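Local coordinates for CopN (Chlamydia pneumoniae, PDB 4NRH), which probably acts as a gatekeeper of type III secretion that, in complex with the chaperone Scc3, directs the secretion of translocator proteins, at residues Leu68-Val72 / Leu86-Arg90; Val229-Tyr233 / Phe269-Leu273. All blocks are in the same frame, centred on the assembly; numbering follows the deposited sequence.

Interaction 1. Residues Leu68-Val72 / Leu86-Arg90; sequences LDYLV and LIQAR
Both segments are regular alpha-helix, Leu68-Val72 from helix 61-74 and Leu86-Arg90 from helix 80-97. Their axes run antiparallel (signed crossing angle -163°) and approach to 9.4 Å. Leu68 lies opposite Arg90 and Val72 opposite Leu86, each pair of CA atoms 5.8 Å apart. Apolar packing fills the interface: Leu86 (m,t) sets CD2 3.9 Å from Leu71 CB and CB 3.9 Å from Val72 CG2, Val72 (chi1 t) brings CG1 within 4.0 Å of Ile87 CG1, and Leu68 CD1 rests 4.0 Å from Arg90 CA. This antiparallel helical hairpin lies within the HrpJ-like region; Leu71 also packs on helix 31-40 and Leu86 on helix 47-57. The polar interaction is a hydrogen-bonded salt bridge, Arg90 NH1 to Asp69 OD1 at 2.8 Å, with an N-H...O angle of 160°. Arg90 is extended (chi1 and chi2 t) before chi3 turns to p, and Val72 CG2 covers one guanidinium face, 4.0 Å from Arg90 NE. Asp69 OD2 forms a second salt bridge, to Lys105.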
loop_
_atom_site.group_PDB
_atom_site.type_symbol
_atom_site.label_atom_id
_atom_site.label_comp_id
_atom_site.label_asym_id
_atom_site.label_seq_id
_atom_site.Cartn_x
_atom_site.Cartn_y
_atom_site.Cartn_z
ATOM N N LEU A 68 36.771 10.269 -3.944
ATOM C CA LEU A 68 37.096 11.473 -4.701
ATOM C C LEU A 68 36.652 12.735 -3.968
ATOM O O LEU A 68 37.369 13.737 -3.961
ATOM C CB LEU A 68 36.464 11.415 -6.092
ATOM C CG LEU A 68 37.259 10.580 -7.097
ATOM C CD1 LEU A 68 36.390 10.180 -8.273
ATOM C CD2 LEU A 68 38.495 11.336 -7.567
ATOM N N ASP A 69 35.466 12.692 -3.367
ATOM C CA ASP A 69 34.998 13.790 -2.525
ATOM C C ASP A 69 35.995 14.067 -1.405
ATOM O O ASP A 69 36.284 15.221 -1.091
ATOM C CB ASP A 69 33.618 13.482 -1.937
ATOM C CG ASP A 69 32.536 13.401 -2.995
ATOM O OD1 ASP A 69 32.667 14.080 -4.035
ATOM O OD2 ASP A 69 31.551 12.664 -2.784
ATOM N N TYR A 70 36.512 12.999 -0.805
ATOM C CA TYR A 70 37.478 13.118 0.279
ATOM C C TYR A 70 38.792 13.732 -0.197
ATOM O O TYR A 70 39.341 14.619 0.455
ATOM C CB TYR A 70 37.751 11.751 0.915
ATOM C CG TYR A 70 39.082 11.687 1.629
ATOM C CD1 TYR A 70 39.266 12.320 2.852
ATOM C CD2 TYR A 70 40.159 11.004 1.077
ATOM C CE1 TYR A 70 40.482 12.272 3.506
ATOM C CE2 TYR A 70 41.379 10.950 1.725
ATOM C CZ TYR A 70 41.535 11.586 2.940
ATOM O OH TYR A 70 42.746 11.537 3.592
ATOM N N LEU A 71 39.289 13.250 -1.334
ATOM C CA LEU A 71 40.563 13.711 -1.878
ATOM C C LEU A 71 40.530 15.203 -2.193
ATOM O O LEU A 71 41.473 15.932 -1.885
ATOM C CB LEU A 71 40.926 12.918 -3.135
ATOM C CG LEU A 71 41.276 11.444 -2.929
ATOM C CD1 LEU A 71 41.467 10.747 -4.267
ATOM C CD2 LEU A 71 42.519 11.305 -2.064
ATOM N N VAL A 72 39.442 15.646 -2.812
ATOM C CA VAL A 72 39.255 17.058 -3.124
ATOM C C VAL A 72 39.208 17.905 -1.853
ATOM O O VAL A 72 39.794 18.987 -1.790
ATOM C CB VAL A 72 37.961 17.279 -3.941
ATOM C CG1 VAL A 72 37.617 18.758 -4.022
ATOM C CG2 VAL A 72 38.106 16.686 -5.336
ATOM N N LEU A 86 42.401 17.060 -9.106
ATOM C CA LEU A 86 41.431 16.208 -8.422
ATOM C C LEU A 86 39.994 16.618 -8.730
ATOM O O LEU A 86 39.125 15.767 -8.916
ATOM C CB LEU A 86 41.672 16.233 -6.911
ATOM C CG LEU A 86 42.892 15.452 -6.420
ATOM C CD1 LEU A 86 43.271 15.877 -5.017
ATOM C CD2 LEU A 86 42.613 13.960 -6.465
ATOM N N ILE A 87 39.749 17.925 -8.774
ATOM C CA ILE A 87 38.422 18.445 -9.088
ATOM C C ILE A 87 38.004 18.025 -10.495
ATOM O O ILE A 87 36.874 17.582 -10.710
ATOM C CB ILE A 87 38.372 19.982 -8.968
ATOM C CG1 ILE A 87 38.550 20.408 -7.510
ATOM C CG2 ILE A 87 37.058 20.522 -9.512
ATOM C CD1 ILE A 87 38.804 21.892 -7.332
ATOM N N GLN A 88 38.923 18.161 -11.446
ATOM C CA GLN A 88 38.679 17.724 -12.818
ATOM C C GLN A 88 38.437 16.220 -12.875
ATOM O O GLN A 88 37.519 15.753 -13.549
ATOM C CB GLN A 88 39.854 18.095 -13.728
ATOM C CG GLN A 88 40.007 19.583 -13.989
ATOM C CD GLN A 88 41.355 19.927 -14.595
ATOM O OE1 GLN A 88 42.019 20.871 -14.166
ATOM N NE2 GLN A 88 41.766 19.159 -15.598
ATOM N N ALA A 89 39.277 15.468 -12.168
ATOM C CA ALA A 89 39.177 14.012 -12.135
ATOM C C ALA A 89 37.835 13.546 -11.577
ATOM O O ALA A 89 37.221 12.624 -12.115
ATOM C CB ALA A 89 40.317 13.424 -11.318
ATOM N N ARG A 90 37.387 14.181 -10.498
ATOM C CA ARG A 90 36.097 13.849 -9.904
ATOM C C ARG A 90 34.960 14.137 -10.881
ATOM O O ARG A 90 34.021 13.349 -11.005
ATOM C CB ARG A 90 35.878 14.619 -8.599
ATOM C CG ARG A 90 34.483 14.433 -8.017
ATOM C CD ARG A 90 34.353 15.037 -6.628
ATOM N NE ARG A 90 34.385 16.496 -6.648
ATOM C CZ ARG A 90 33.758 17.264 -5.764
ATOM N NH1 ARG A 90 33.047 16.712 -4.791
ATOM N NH2 ARG A 90 33.839 18.585 -5.855
#

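Interaction 2. Residues Val229-Tyr233 / Phe269-Leu273; sequences VAESY and FFSAL
In the third helical domain of the LcrE family, an all-helical bundle, helix 226-237 packs through Val229-Tyr233 against the C-terminal end of helix 259-272. Val229-Tyr233 is regular alpha-helix, with Tyr233 N donating to Val229 O at 2.9 Å; Phe269-Leu273 is helical at its start, with Leu273 N hydrogen-bonded to Phe270 O at 3.2 Å. The closest CA pair is Tyr233 and Phe269, 6.8 Å apart. Val229 (chi1 t) comes first, with CG1 3.6 Å from Phe269 CE1. One turn on, Ser232 places CB 4.1 Å from Phe269 CZ, while its OG hydrogen-bonds to Glu250. Tyr233 (chi1 t, chi2 60°) has the largest area covered by the other segment, 101 Å². Its CA sits over one face of the Phe269 ring (chi1 m, chi2 near -6°), and the two rings meet obliquely, centroids 5.6 Å apart and planes at 38°. The Tyr233 side chain runs on past Phe269 toward Ala272 and Leu273, where its OH hydrogen-bonds to Thr276; its ring also meets Phe202 edge-to-face. Leu273 CD2 lies at the tyrosine ring edge, 4.4 Å from Tyr233 CE1, and Ala272 CB packs 3.5 Å from Tyr233 CZ.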
loop_
_atom_site.group_PDB
_atom_site.type_symbol
_atom_site.label_atom_id
_atom_site.label_comp_id
_atom_site.label_asym_id
_atom_site.label_seq_id
_atom_site.Cartn_x
_atom_site.Cartn_y
_atom_site.Cartn_z
ATOM N N VAL A 229 -0.729 -21.824 -4.324
ATOM C CA VAL A 229 -1.934 -21.399 -3.621
ATOM C C VAL A 229 -2.075 -19.879 -3.642
ATOM O O VAL A 229 -3.169 -19.349 -3.847
ATOM C CB VAL A 229 -1.935 -21.893 -2.158
ATOM C CG1 VAL A 229 -3.174 -21.404 -1.429
ATOM C CG2 VAL A 229 -1.850 -23.412 -2.109
ATOM N N ALA A 230 -0.959 -19.182 -3.437
ATOM C CA ALA A 230 -0.948 -17.723 -3.451
ATOM C C ALA A 230 -1.324 -17.168 -4.820
ATOM O O ALA A 230 -2.034 -16.168 -4.919
ATOM C CB ALA A 230 0.419 -17.201 -3.030
ATOM N N GLU A 231 -0.844 -17.819 -5.873
ATOM C CA GLU A 231 -1.153 -17.395 -7.235
ATOM C C GLU A 231 -2.626 -17.619 -7.564
ATOM O O GLU A 231 -3.232 -16.832 -8.289
ATOM C CB GLU A 231 -0.261 -18.126 -8.242
ATOM C CG GLU A 231 1.187 -17.654 -8.232
ATOM C CD GLU A 231 2.114 -18.576 -9.001
ATOM O OE1 GLU A 231 1.697 -19.707 -9.329
ATOM O OE2 GLU A 231 3.262 -18.169 -9.277
ATOM N N SER A 232 -3.195 -18.697 -7.032
ATOM C CA SER A 232 -4.615 -18.982 -7.223
ATOM C C SER A 232 -5.456 -17.939 -6.498
ATOM O O SER A 232 -6.452 -17.450 -7.030
ATOM C CB SER A 232 -4.962 -20.387 -6.722
ATOM O OG SER A 232 -4.470 -21.382 -7.603
ATOM N N TYR A 233 -5.041 -17.613 -5.278
ATOM C CA TYR A 233 -5.689 -16.589 -4.462
ATOM C C TYR A 233 -5.753 -15.256 -5.202
ATOM O O TYR A 233 -6.792 -14.597 -5.228
ATOM C CB TYR A 233 -4.943 -16.435 -3.134
ATOM C CG TYR A 233 -5.530 -15.422 -2.177
ATOM C CD1 TYR A 233 -6.826 -15.557 -1.693
ATOM C CD2 TYR A 233 -4.775 -14.344 -1.732
ATOM C CE1 TYR A 233 -7.359 -14.635 -0.809
ATOM C CE2 TYR A 233 -5.295 -13.421 -0.847
ATOM C CZ TYR A 233 -6.588 -13.569 -0.388
ATOM O OH TYR A 233 -7.107 -12.646 0.491
ATOM N N PHE A 269 -8.717 -19.578 1.994
ATOM C CA PHE A 269 -8.969 -18.397 1.174
ATOM C C PHE A 269 -9.847 -17.384 1.899
ATOM O O PHE A 269 -9.587 -16.181 1.853
ATOM C CB PHE A 269 -9.619 -18.791 -0.155
ATOM C CG PHE A 269 -8.649 -19.321 -1.174
ATOM C CD1 PHE A 269 -7.286 -19.307 -0.929
ATOM C CD2 PHE A 269 -9.102 -19.827 -2.381
ATOM C CE1 PHE A 269 -6.394 -19.792 -1.867
ATOM C CE2 PHE A 269 -8.215 -20.314 -3.323
ATOM C CZ PHE A 269 -6.858 -20.296 -3.065
ATOM N N PHE A 270 -10.892 -17.877 2.558
ATOM C CA PHE A 270 -11.820 -17.015 3.280
ATOM C C PHE A 270 -11.124 -16.327 4.450
ATOM O O PHE A 270 -11.329 -15.138 4.694
ATOM C CB PHE A 270 -13.028 -17.814 3.781
ATOM C CG PHE A 270 -14.141 -16.957 4.315
ATOM C CD1 PHE A 270 -14.169 -16.583 5.649
ATOM C CD2 PHE A 270 -15.153 -16.514 3.479
ATOM C CE1 PHE A 270 -15.188 -15.789 6.140
ATOM C CE2 PHE A 270 -16.175 -15.721 3.964
ATOM C CZ PHE A 270 -16.192 -15.358 5.296
ATOM N N SER A 271 -10.304 -17.084 5.169
ATOM C CA SER A 271 -9.537 -16.543 6.284
ATOM C C SER A 271 -8.536 -15.495 5.808
ATOM O O SER A 271 -8.217 -14.553 6.533
ATOM C CB SER A 271 -8.813 -17.666 7.029
ATOM O OG SER A 271 -9.714 -18.692 7.405
ATOM N N ALA A 272 -8.048 -15.663 4.582
ATOM C CA ALA A 272 -7.067 -14.747 4.005
ATOM C C ALA A 272 -7.646 -13.350 3.789
ATOM O O ALA A 272 -6.907 -12.367 3.733
ATOM C CB ALA A 272 -6.534 -15.304 2.693
ATOM N N LEU A 273 -8.967 -13.268 3.665
ATOM C CA LEU A 273 -9.631 -11.995 3.400
ATOM C C LEU A 273 -9.516 -11.022 4.571
ATOM O O LEU A 273 -9.643 -9.810 4.393
ATOM C CB LEU A 273 -11.106 -12.227 3.068
ATOM C CG LEU A 273 -11.392 -13.088 1.837
ATOM C CD1 LEU A 273 -12.875 -13.391 1.732
ATOM C CD2 LEU A 273 -10.893 -12.405 0.576
#

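How the interactions relate
From the N terminus, the chain first reaches interaction 1, which closes a short excursion of 13 residues between its segments, made of the end of helix 61-74, the connecting turn and the start of helix 80-97. The chain then continues through further helices, including the long helix 179-215, before interaction 2 opens. That contact closes a wider loop of 35 residues, spanning helix 244-255, and joins helices 226-237 and 259-272. The loops are in series, neither nested nor crossing. Interaction 1 lies in the HrpJ-like range and interaction 2 in the third helical domain range, on opposite sides of the chain's centre, about 42 Å apart between nearest atoms. Near interaction 2, Phe270 and Leu273 also pack on Leu46 of the chaperone chain.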